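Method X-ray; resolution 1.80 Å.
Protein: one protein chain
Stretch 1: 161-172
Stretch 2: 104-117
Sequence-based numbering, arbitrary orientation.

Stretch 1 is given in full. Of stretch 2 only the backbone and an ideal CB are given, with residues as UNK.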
# COMPACT_ATOMS: atom_id res chain seq x y z
N ARG A 161 -7.33 -21.45 10.30
CA ARG A 161 -7.33 -21.28 8.83
C ARG A 161 -8.29 -20.14 8.44
O ARG A 161 -9.30 -19.89 9.13
CB ARG A 161 -7.76 -22.55 8.12
CG ARG A 161 -6.63 -23.61 7.95
CD ARG A 161 -5.82 -23.82 9.21
NE ARG A 161 -4.88 -24.94 9.01
CZ ARG A 161 -3.86 -25.26 9.80
NH1 ARG A 161 -3.59 -24.55 10.88
NH2 ARG A 161 -3.12 -26.33 9.53
N GLY A 162 -7.98 -19.48 7.33
CA GLY A 162 -8.85 -18.37 6.92
C GLY A 162 -8.04 -17.16 6.46
O GLY A 162 -6.85 -17.06 6.76
N ARG A 163 -8.70 -16.21 5.79
CA ARG A 163 -8.04 -15.03 5.30
C ARG A 163 -7.87 -13.96 6.40
O ARG A 163 -8.80 -13.62 7.13
CB ARG A 163 -8.81 -14.46 4.10
CG ARG A 163 -8.01 -13.36 3.27
CD ARG A 163 -8.55 -13.39 1.82
NE ARG A 163 -9.85 -12.74 1.78
CZ ARG A 163 -10.59 -12.63 0.68
NH1 ARG A 163 -10.19 -13.18 -0.45
NH2 ARG A 163 -11.66 -11.88 0.72
N ALA A 164 -6.66 -13.46 6.52
CA ALA A 164 -6.38 -12.41 7.49
C ALA A 164 -6.44 -11.03 6.81
O ALA A 164 -7.03 -10.06 7.38
CB ALA A 164 -4.97 -12.63 8.10
N VAL A 165 -5.83 -10.93 5.63
CA VAL A 165 -5.80 -9.62 4.91
C VAL A 165 -6.00 -9.85 3.41
O VAL A 165 -5.36 -10.72 2.79
CB VAL A 165 -4.40 -8.91 5.07
CG1 VAL A 165 -4.33 -7.56 4.30
CG2 VAL A 165 -4.08 -8.74 6.61
N ARG A 166 -6.90 -9.07 2.85
CA ARG A 166 -7.19 -9.14 1.44
C ARG A 166 -6.18 -8.26 0.73
O ARG A 166 -6.05 -7.05 1.01
CB ARG A 166 -8.65 -8.69 1.17
CG ARG A 166 -9.02 -8.68 -0.31
CD ARG A 166 -10.52 -8.69 -0.53
NE ARG A 166 -11.24 -7.68 0.25
CZ ARG A 166 -11.30 -6.39 -0.07
NH1 ARG A 166 -10.67 -5.97 -1.17
NH2 ARG A 166 -12.01 -5.53 0.67
N ARG A 167 -5.45 -8.89 -0.20
CA ARG A 167 -4.44 -8.17 -0.96
C ARG A 167 -5.01 -7.00 -1.83
O ARG A 167 -6.03 -7.17 -2.49
CB ARG A 167 -3.69 -9.19 -1.89
CG ARG A 167 -2.80 -8.47 -2.94
CD ARG A 167 -2.73 -9.26 -4.27
NE ARG A 167 -4.03 -9.24 -4.96
CZ ARG A 167 -4.84 -10.28 -5.10
NH1 ARG A 167 -4.52 -11.47 -4.62
NH2 ARG A 167 -6.01 -10.11 -5.70
N VAL A 168 -4.40 -5.81 -1.75
CA VAL A 168 -4.78 -4.71 -2.65
C VAL A 168 -3.57 -4.39 -3.57
O VAL A 168 -3.68 -4.27 -4.79
CB VAL A 168 -5.18 -3.48 -1.86
CG1 VAL A 168 -5.24 -2.19 -2.78
CG2 VAL A 168 -6.57 -3.78 -1.20
N HIS A 169 -2.39 -4.28 -2.98
CA HIS A 169 -1.16 -3.97 -3.73
C HIS A 169 -0.00 -4.75 -3.09
O HIS A 169 0.09 -4.85 -1.84
CB HIS A 169 -0.89 -2.46 -3.68
CG HIS A 169 0.50 -2.07 -4.07
ND1 HIS A 169 1.35 -1.37 -3.24
CD2 HIS A 169 1.17 -2.22 -5.24
CE1 HIS A 169 2.49 -1.09 -3.89
NE2 HIS A 169 2.39 -1.61 -5.11
N ARG A 170 0.89 -5.30 -3.93
CA ARG A 170 1.96 -6.11 -3.37
C ARG A 170 3.26 -6.02 -4.15
O ARG A 170 3.27 -5.59 -5.30
CB ARG A 170 1.52 -7.58 -3.25
CG ARG A 170 1.08 -8.21 -4.61
CD ARG A 170 2.24 -8.74 -5.47
NE ARG A 170 1.66 -9.35 -6.69
CZ ARG A 170 2.38 -9.88 -7.69
NH1 ARG A 170 3.72 -9.91 -7.61
NH2 ARG A 170 1.74 -10.32 -8.78
N LEU A 171 4.35 -6.40 -3.49
CA LEU A 171 5.70 -6.35 -4.09
C LEU A 171 5.74 -7.06 -5.47
O LEU A 171 5.43 -8.26 -5.56
CB LEU A 171 6.66 -7.07 -3.14
CG LEU A 171 8.06 -6.44 -3.17
CD1 LEU A 171 8.97 -6.94 -2.01
CD2 LEU A 171 8.60 -6.71 -4.51
N GLY A 172 6.11 -6.33 -6.53
CA GLY A 172 6.19 -6.98 -7.84
C GLY A 172 4.93 -6.95 -8.71
O GLY A 172 4.95 -7.51 -9.81
N UNK A 104 4.89 -15.82 -0.51
CA UNK A 104 3.57 -15.99 -1.21
C UNK A 104 2.93 -14.62 -1.55
O UNK A 104 2.39 -14.42 -2.64
CB UNK A 104 2.61 -16.80 -0.34
N UNK A 105 3.01 -13.68 -0.63
CA UNK A 105 2.47 -12.38 -0.88
C UNK A 105 3.25 -11.74 -2.03
O UNK A 105 2.63 -11.09 -2.87
CB UNK A 105 2.52 -11.52 0.38
N UNK A 106 4.57 -11.90 -2.05
CA UNK A 106 5.34 -11.28 -3.16
C UNK A 106 4.99 -11.91 -4.53
O UNK A 106 5.43 -11.42 -5.58
CB UNK A 106 6.84 -11.43 -2.90
N UNK A 107 4.25 -13.02 -4.52
CA UNK A 107 3.78 -13.69 -5.75
C UNK A 107 2.33 -13.26 -6.00
O UNK A 107 1.78 -13.55 -7.06
CB UNK A 107 3.89 -15.21 -5.63
N UNK A 108 1.70 -12.58 -5.04
CA UNK A 108 0.34 -12.09 -5.25
C UNK A 108 -0.75 -12.78 -4.47
O UNK A 108 -1.95 -12.53 -4.68
CB UNK A 108 -0.00 -12.20 -6.74
N UNK A 109 -0.39 -13.66 -3.56
CA UNK A 109 -1.44 -14.33 -2.75
C UNK A 109 -2.05 -13.39 -1.66
O UNK A 109 -1.44 -12.39 -1.26
CB UNK A 109 -0.85 -15.57 -2.08
N UNK A 110 -3.25 -13.69 -1.18
CA UNK A 110 -3.83 -12.98 -0.07
C UNK A 110 -3.11 -13.55 1.16
O UNK A 110 -2.42 -14.58 1.05
CB UNK A 110 -5.35 -13.14 -0.00
N UNK A 111 -3.25 -12.88 2.29
CA UNK A 111 -2.58 -13.36 3.51
C UNK A 111 -3.53 -14.21 4.38
O UNK A 111 -4.56 -13.74 4.83
CB UNK A 111 -2.05 -12.17 4.32
N UNK A 112 -3.20 -15.48 4.55
CA UNK A 112 -4.00 -16.33 5.42
C UNK A 112 -3.41 -16.31 6.85
O UNK A 112 -2.21 -16.16 7.08
CB UNK A 112 -4.05 -17.76 4.87
N UNK A 113 -4.29 -16.49 7.83
CA UNK A 113 -3.94 -16.48 9.22
C UNK A 113 -2.74 -17.36 9.63
O UNK A 113 -1.92 -16.97 10.47
CB UNK A 113 -5.17 -16.91 10.02
N UNK A 114 -2.61 -18.56 9.04
CA UNK A 114 -1.47 -19.39 9.43
C UNK A 114 -0.11 -18.80 9.12
O UNK A 114 0.87 -19.23 9.71
CB UNK A 114 -1.58 -20.75 8.74
N UNK A 115 -0.01 -17.85 8.19
CA UNK A 115 1.28 -17.22 7.88
C UNK A 115 1.55 -16.01 8.79
O UNK A 115 2.61 -15.38 8.71
CB UNK A 115 1.31 -16.79 6.41
N UNK A 116 0.61 -15.68 9.68
CA UNK A 116 0.81 -14.53 10.54
C UNK A 116 1.55 -14.91 11.81
O UNK A 116 1.20 -15.90 12.45
CB UNK A 116 -0.53 -13.89 10.89
N UNK A 117 2.52 -14.09 12.20
CA UNK A 117 3.33 -14.32 13.39
C UNK A 117 3.34 -13.16 14.36
O UNK A 117 3.99 -13.21 15.42
CB UNK A 117 4.77 -14.64 12.98

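Position 104 is helical and has nothing of stretch 1 near its CB. Stretch 1 sets no preference; the residue is Ala-104.

Position 105 is helical, with CB sideways and 5.5 Å from Arg-170 CB. An aliphatic or other medium-sized side chain would suit. It is Leu-105.

At position 106 the CB points away. Small or longer side chains could both fit. Ala-106 brings its CB to 4.3 Å from Leu-171 CB, a modest apolar contact.

Position 107 points away into space free of stretch 1. Many residues would do, and Lys-107 extends there.

Position 108 has phi 109° and psi 7°. A CB would jam against the preceding carbonyl O and sit 3.3 Å from Arg-170 NH2. Glycine is strongly indicated. Gly-108 ends the helix in a Schellman motif. Its CA lies over one face of the Arg-170 guanidinium, and Gly-108 O accepts a hydrogen bond from Arg-167 NH1 at 2.8 Å.

Position 109 points away and is free; it is Ala-109.

At position 110 the CB is sideways, 3.7 Å from Arg-163 CD. The side chains of Arg-163 and Arg-167 leave a slot between them. A flat ring would suit, as might an acidic or polar chain. It is His-110. Arg-163 NH1 lies over one ring face, 3.6 Å from His-110 CE1, and Arg-167 NH1 over the opposite face, 3.4 Å from His-110 NE2. The latter pair has a poor angle and is no hydrogen bond.

Position 111 is paired with Val-165, and its CB shares a sheet face with that valine. An aliphatic residue fits. Leu-111 packs CD2 3.9 Å from Val-165 CG2. Its N donates to Val-165 O (3.1 Å), while its O accepts from Ala-164 N (2.7 Å) and Val-165 N (3.2 Å).

At position 112 the CB is sideways, 3.4 Å from Gly-162 O. A flexible chain could fold back over Arg-163; several others would fit. It is Met-112, modelled as selenomethionine, and its SE lies 4.1 Å from Arg-163 CB.

Position 113 starts a 3-10 segment, its CB 4.7 Å from Ala-164 CB. Branched or long aliphatics suit. Ile-113 places CG1 3.8 Å from Ala-164 CB; its N donates to Gly-162 O at 2.8 Å.

Position 114 has phi -63° and points toward the Arg-161 chain. Proline or a small apolar residue fits. Pro-114 CG meets Arg-161 CD at 4.1 Å.

Position 116 points toward Ala-164, favouring an aliphatic. Val-116 CG2 lies 4.1 Å from Ala-164 CB.

Positions 115 and 117 are out of reach of stretch 1 and many residues would do; they are Gly-115 and Val-117.

Stretch 2 104-117: ALAKGAHLMIPGVV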
# COMPACT_ATOMS: atom_id res chain seq x y z
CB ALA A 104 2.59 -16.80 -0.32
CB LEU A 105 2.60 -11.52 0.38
CG LEU A 105 1.37 -11.55 1.33
CD1 LEU A 105 0.74 -12.94 1.40
CD2 LEU A 105 1.81 -11.08 2.72
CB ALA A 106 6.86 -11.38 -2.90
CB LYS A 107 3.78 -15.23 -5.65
CG LYS A 107 5.12 -15.97 -5.53
CD LYS A 107 4.85 -17.51 -5.50
CE LYS A 107 6.06 -18.25 -5.08
NZ LYS A 107 5.75 -19.71 -4.84
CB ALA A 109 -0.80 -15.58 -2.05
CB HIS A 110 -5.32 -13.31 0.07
CG HIS A 110 -6.16 -12.71 -1.01
ND1 HIS A 110 -6.85 -13.46 -1.96
CD2 HIS A 110 -6.38 -11.42 -1.33
CE1 HIS A 110 -7.46 -12.64 -2.81
NE2 HIS A 110 -7.19 -11.40 -2.45
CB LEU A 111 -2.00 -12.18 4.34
CG LEU A 111 -1.45 -12.53 5.74
CD1 LEU A 111 -0.24 -13.54 5.58
CD2 LEU A 111 -1.02 -11.18 6.47
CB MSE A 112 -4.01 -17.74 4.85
CG MSE A 112 -4.21 -17.81 3.34
SE MSE A 112 -5.92 -17.09 2.81
CE MSE A 112 -6.89 -18.48 3.45
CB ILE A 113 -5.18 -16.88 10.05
CG1 ILE A 113 -6.25 -15.77 9.90
CG2 ILE A 113 -4.78 -17.07 11.57
CD1 ILE A 113 -7.69 -16.27 10.33
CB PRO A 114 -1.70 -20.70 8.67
CG PRO A 114 -3.20 -20.77 8.56
CD PRO A 114 -3.54 -19.29 8.16
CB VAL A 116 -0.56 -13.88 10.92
CG1 VAL A 116 -0.34 -12.76 11.99
CG2 VAL A 116 -1.24 -13.31 9.63
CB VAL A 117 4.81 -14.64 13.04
CG1 VAL A 117 4.89 -15.97 12.16
CG2 VAL A 117 5.44 -13.45 12.22
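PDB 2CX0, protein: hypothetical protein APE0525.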